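Local coordinates for protein Nrps/pks (Streptomyces albus, PDB 4OPE) that probably catalyses the chain-extending decarboxylative condensation of acyl units, as a ketosynthase domain of the "AT-less" polyketide assembly line that makes oxazolomycin, at residues 45-48 with 49-52; 56-59 with 60-63. All blocks are in the same frame, centred on the assembly; numbering follows the deposited sequence.

Contact 1 (45-48 with 49-52)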
loop_
_atom_site.group_PDB
_atom_site.type_symbol
_atom_site.label_atom_id
_atom_site.label_comp_id
_atom_site.label_asym_id
_atom_site.label_seq_id
_atom_site.Cartn_x
_atom_site.Cartn_y
_atom_site.Cartn_z
ATOM N N ARG A 45 11.175 27.113 -1.285
ATOM C CA ARG A 45 11.239 25.688 -1.556
ATOM C C ARG A 45 12.477 25.363 -2.349
ATOM O O ARG A 45 13.251 24.503 -1.976
ATOM C CB ARG A 45 10.027 25.218 -2.377
ATOM C CG ARG A 45 8.684 25.463 -1.754
ATOM C CD ARG A 45 8.474 24.649 -0.495
ATOM N NE ARG A 45 7.045 24.677 -0.197
ATOM C CZ ARG A 45 6.205 23.662 -0.366
ATOM N NH1 ARG A 45 4.927 23.845 -0.066
ATOM N NH2 ARG A 45 6.628 22.477 -0.807
ATOM N N TRP A 46 12.623 26.014 -3.495
ATOM C CA TRP A 46 13.821 25.866 -4.300
ATOM C C TRP A 46 13.832 26.963 -5.342
ATOM O O TRP A 46 12.808 27.628 -5.572
ATOM C CB TRP A 46 13.942 24.472 -4.946
ATOM C CG TRP A 46 12.906 24.152 -5.977
ATOM C CD1 TRP A 46 12.863 24.598 -7.256
ATOM C CD2 TRP A 46 11.786 23.280 -5.823
ATOM N NE1 TRP A 46 11.767 24.085 -7.907
ATOM C CE2 TRP A 46 11.097 23.259 -7.058
ATOM C CE3 TRP A 46 11.295 22.514 -4.765
ATOM C CZ2 TRP A 46 9.942 22.510 -7.262
ATOM C CZ3 TRP A 46 10.166 21.750 -4.980
ATOM C CH2 TRP A 46 9.493 21.770 -6.207
ATOM N N ASP A 47 15.016 27.159 -5.919
ATOM C CA ASP A 47 15.265 28.162 -6.920
ATOM C C ASP A 47 14.902 27.489 -8.219
ATOM O O ASP A 47 15.635 26.641 -8.732
ATOM C CB ASP A 47 16.746 28.569 -6.881
ATOM C CG ASP A 47 17.152 29.549 -8.004
ATOM O OD1 ASP A 47 16.274 30.139 -8.680
ATOM O OD2 ASP A 47 18.387 29.718 -8.199
ATOM N N HIS A 48 13.740 27.840 -8.739
ATOM C CA HIS A 48 13.277 27.227 -9.954
ATOM C C HIS A 48 14.024 27.751 -11.190
ATOM O O HIS A 48 14.007 27.098 -12.235
ATOM C CB HIS A 48 11.774 27.401 -10.114
ATOM C CG HIS A 48 11.160 26.360 -10.988
ATOM N ND1 HIS A 48 11.195 25.025 -10.675
ATOM C CD2 HIS A 48 10.516 26.447 -12.174
ATOM C CE1 HIS A 48 10.593 24.329 -11.624
ATOM N NE2 HIS A 48 10.170 25.169 -12.548
ATOM N N GLY A 49 14.674 28.910 -11.074
ATOM C CA GLY A 49 15.595 29.391 -12.117
ATOM C C GLY A 49 16.582 28.325 -12.582
ATOM O O GLY A 49 16.732 28.108 -13.769
ATOM N N ARG A 50 17.209 27.608 -11.647
ATOM C CA ARG A 50 18.187 26.545 -11.998
ATOM C C ARG A 50 17.664 25.452 -12.913
ATOM O O ARG A 50 18.462 24.692 -13.448
ATOM C CB ARG A 50 18.729 25.820 -10.761
ATOM C CG ARG A 50 18.949 26.705 -9.559
ATOM C CD ARG A 50 20.321 26.492 -8.956
ATOM N NE ARG A 50 20.563 25.124 -8.468
ATOM C CZ ARG A 50 20.770 24.805 -7.188
ATOM N NH1 ARG A 50 21.013 23.536 -6.847
ATOM N NH2 ARG A 50 20.732 25.747 -6.233
ATOM N N PHE A 51 16.342 25.324 -13.023
ATOM C CA PHE A 51 15.700 24.170 -13.654
ATOM C C PHE A 51 14.670 24.532 -14.712
ATOM O O PHE A 51 14.140 23.634 -15.375
ATOM C CB PHE A 51 14.969 23.339 -12.606
ATOM C CG PHE A 51 15.741 23.119 -11.342
ATOM C CD1 PHE A 51 16.882 22.320 -11.331
ATOM C CD2 PHE A 51 15.312 23.679 -10.159
ATOM C CE1 PHE A 51 17.595 22.108 -10.161
ATOM C CE2 PHE A 51 16.018 23.461 -8.992
ATOM C CZ PHE A 51 17.165 22.684 -8.995
ATOM N N TYR A 52 14.371 25.822 -14.860
ATOM C CA TYR A 52 13.309 26.260 -15.747
ATOM C C TYR A 52 13.826 26.638 -17.133
ATOM O O TYR A 52 14.875 27.273 -17.265
ATOM C CB TYR A 52 12.628 27.477 -15.142
ATOM C CG TYR A 52 11.466 28.048 -15.934
ATOM C CD1 TYR A 52 10.321 27.295 -16.174
ATOM C CD2 TYR A 52 11.490 29.364 -16.384
ATOM C CE1 TYR A 52 9.253 27.824 -16.878
ATOM C CE2 TYR A 52 10.419 29.910 -17.075
ATOM C CZ TYR A 52 9.311 29.133 -17.317
ATOM O OH TYR A 52 8.252 29.676 -17.977
#
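Phe51 turns its ring edge toward the face of the five-membered ring of Trp46, an offset edge-to-face pair with planes 75° apart; Phe51 CE2 lies 3.8 Å from Trp46 CD1. The rotation of the indole is further restrained by an almost straight bond (168°) from Trp46 NE1 to His48 ND1, 3.0 Å long and close to the plane of both rings. The other imidazole nitrogen, NE2, bonds to the carbonyl of Ala64, while His48 CD2 rests 3.8 Å from Tyr52 CB. The backbone here makes an i-to-i+3 reverse turn, Phe51 N donating to His48 O at 3.0 Å, in the loop joining strands 39-40 and 66-67 of this thiolase-fold ketosynthase. Asp47 leads into it as a weak Asx turn: with CG anti to its own N (chi1 175°), OD1 reaches Gly49 N at 3.1 Å, and OD2 lies 3.4 Å from Arg50 CG. Replacing Asp47 by an alanine would probably leave the Gly49 amide without this acceptor and the Arg50 methylenes without their carboxylate neighbour. Beyond CG the Arg50 chain bends away from the carboxylate, and its NH2 bonds to Ala582 O; Arg50 CB sits 3.7 Å above the centre of the Phe51 ring.

Contact 2 (56-59 with 60-63)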
loop_
_atom_site.group_PDB
_atom_site.type_symbol
_atom_site.label_atom_id
_atom_site.label_comp_id
_atom_site.label_asym_id
_atom_site.label_seq_id
_atom_site.Cartn_x
_atom_site.Cartn_y
_atom_site.Cartn_z
ATOM N N PRO A 56 9.647 23.635 -24.168
ATOM C CA PRO A 56 9.495 22.195 -23.897
ATOM C C PRO A 56 10.567 21.319 -24.534
ATOM O O PRO A 56 10.814 20.222 -24.072
ATOM C CB PRO A 56 8.115 21.840 -24.488
ATOM C CG PRO A 56 7.558 23.085 -25.077
ATOM C CD PRO A 56 8.372 24.244 -24.590
ATOM N N ALA A 57 11.179 21.794 -25.603
ATOM C CA ALA A 57 12.178 21.024 -26.294
ATOM C C ALA A 57 13.518 21.053 -25.557
ATOM O O ALA A 57 14.336 20.150 -25.725
ATOM C CB ALA A 57 12.340 21.554 -27.712
ATOM N N ALA A 58 13.770 22.083 -24.759
ATOM C CA ALA A 58 14.960 22.068 -23.925
ATOM C C ALA A 58 15.061 20.732 -23.158
ATOM O O ALA A 58 14.083 20.253 -22.564
ATOM C CB ALA A 58 14.958 23.235 -22.962
ATOM N N PRO A 59 16.235 20.099 -23.208
ATOM C CA PRO A 59 16.407 18.854 -22.451
ATOM C C PRO A 59 16.875 19.110 -21.020
ATOM O O PRO A 59 17.586 20.078 -20.767
ATOM C CB PRO A 59 17.482 18.096 -23.263
ATOM C CG PRO A 59 18.231 19.154 -24.039
ATOM C CD PRO A 59 17.390 20.405 -24.088
ATOM N N GLY A 60 16.482 18.232 -20.101
ATOM C CA GLY A 60 16.936 18.316 -18.711
ATOM C C GLY A 60 16.393 19.527 -17.979
ATOM O O GLY A 60 17.012 20.053 -17.023
ATOM N N LYS A 61 15.203 19.937 -18.424
ATOM C CA LYS A 61 14.565 21.169 -17.990
ATOM C C LYS A 61 13.045 21.017 -17.767
ATOM O O LYS A 61 12.379 20.151 -18.348
ATOM C CB LYS A 61 14.828 22.259 -19.035
ATOM C CG LYS A 61 16.253 22.741 -19.075
ATOM C CD LYS A 61 16.673 23.119 -17.674
ATOM C CE LYS A 61 17.841 24.072 -17.669
ATOM N NZ LYS A 61 18.689 23.712 -16.514
ATOM N N ALA A 62 12.504 21.892 -16.930
ATOM C CA ALA A 62 11.082 21.953 -16.745
ATOM C C ALA A 62 10.527 23.152 -17.476
ATOM O O ALA A 62 11.053 24.225 -17.367
ATOM C CB ALA A 62 10.745 22.008 -15.260
ATOM N N TYR A 63 9.462 22.968 -18.232
ATOM C CA TYR A 63 8.895 24.089 -19.013
ATOM C C TYR A 63 7.696 24.770 -18.274
ATOM O O TYR A 63 6.968 25.587 -18.842
ATOM C CB TYR A 63 8.492 23.586 -20.407
ATOM C CG TYR A 63 7.557 22.400 -20.366
ATOM C CD1 TYR A 63 6.211 22.577 -20.201
ATOM C CD2 TYR A 63 8.023 21.110 -20.503
ATOM C CE1 TYR A 63 5.340 21.494 -20.160
ATOM C CE2 TYR A 63 7.172 20.016 -20.465
ATOM C CZ TYR A 63 5.821 20.205 -20.283
ATOM O OH TYR A 63 4.930 19.121 -20.229
#
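Pro56 lies over one face of the Tyr63 ring, and this pair closes the open end of a chain reversal whose two halves, 56-59 and 60-63, run 167° apart. Followed outward from the backbone, Tyr63 first places CB 3.9 Å from Pro56 CA. Its CG is still within 4.0 Å of that same Pro56 CA, and CD2 comes 4.1 Å from Pro56 CB, the atom that sits above the ring. The first torsion explains the overlap: CG stands between the backbone N and the carbonyl carbon (chi1 55°), which lays the near end of the ring beneath the proline. Beyond this the ring leaves the segment, packing also on Ala216 of helix 210-217 and on Thr223, and at the tip OH is hydrogen-bonded to the carbonyl oxygen of Leu221. One side of the turn thus holds the root of the phenol and a neighbouring loop holds its hydroxyl.

At the other end the methyl of Ala58 meets Lys61, CB to CB at 4.0 Å, and Lys61 CG passes 3.4 Å from the carbonyl oxygen Pro59 O before the chain bends away and NZ makes a weak bond to Arg50 O. Between them Gly60 has a positive phi of 68°, a conformation that favours glycine. Ala58 CA and Lys61 CA are 6.0 Å apart, but Ala58 O is too far from Lys61 N, 4.3 Å, to close the turn with a hydrogen bond. With Pro59 and Gly60 at its corners, this resembles an open type II beta turn, within a surface loop of the ketosynthase.

Overall arrangement
Contacts 1 and 2 follow one another in the single loop between strands 39-40 and 66-67, their centres 13 Å apart. The reversal at 56-63 brings the chain back alongside 49-52: Phe51 O lies 2.9 Å from Ala62 N, a probable backbone hydrogen bond, and Tyr52 CD1 packs 3.4 Å from Ala62 O. Both contacts are peripheral, about 29 and 34 Å from the centre of the chain (centre to centre), and neither includes a bound ligand. Their outward ties differ. Contact 1 meets the C-terminal residues at Ala582 and Val583 and, through Phe51, Leu141 of the second subunit; contact 2 rests on helix 210-217.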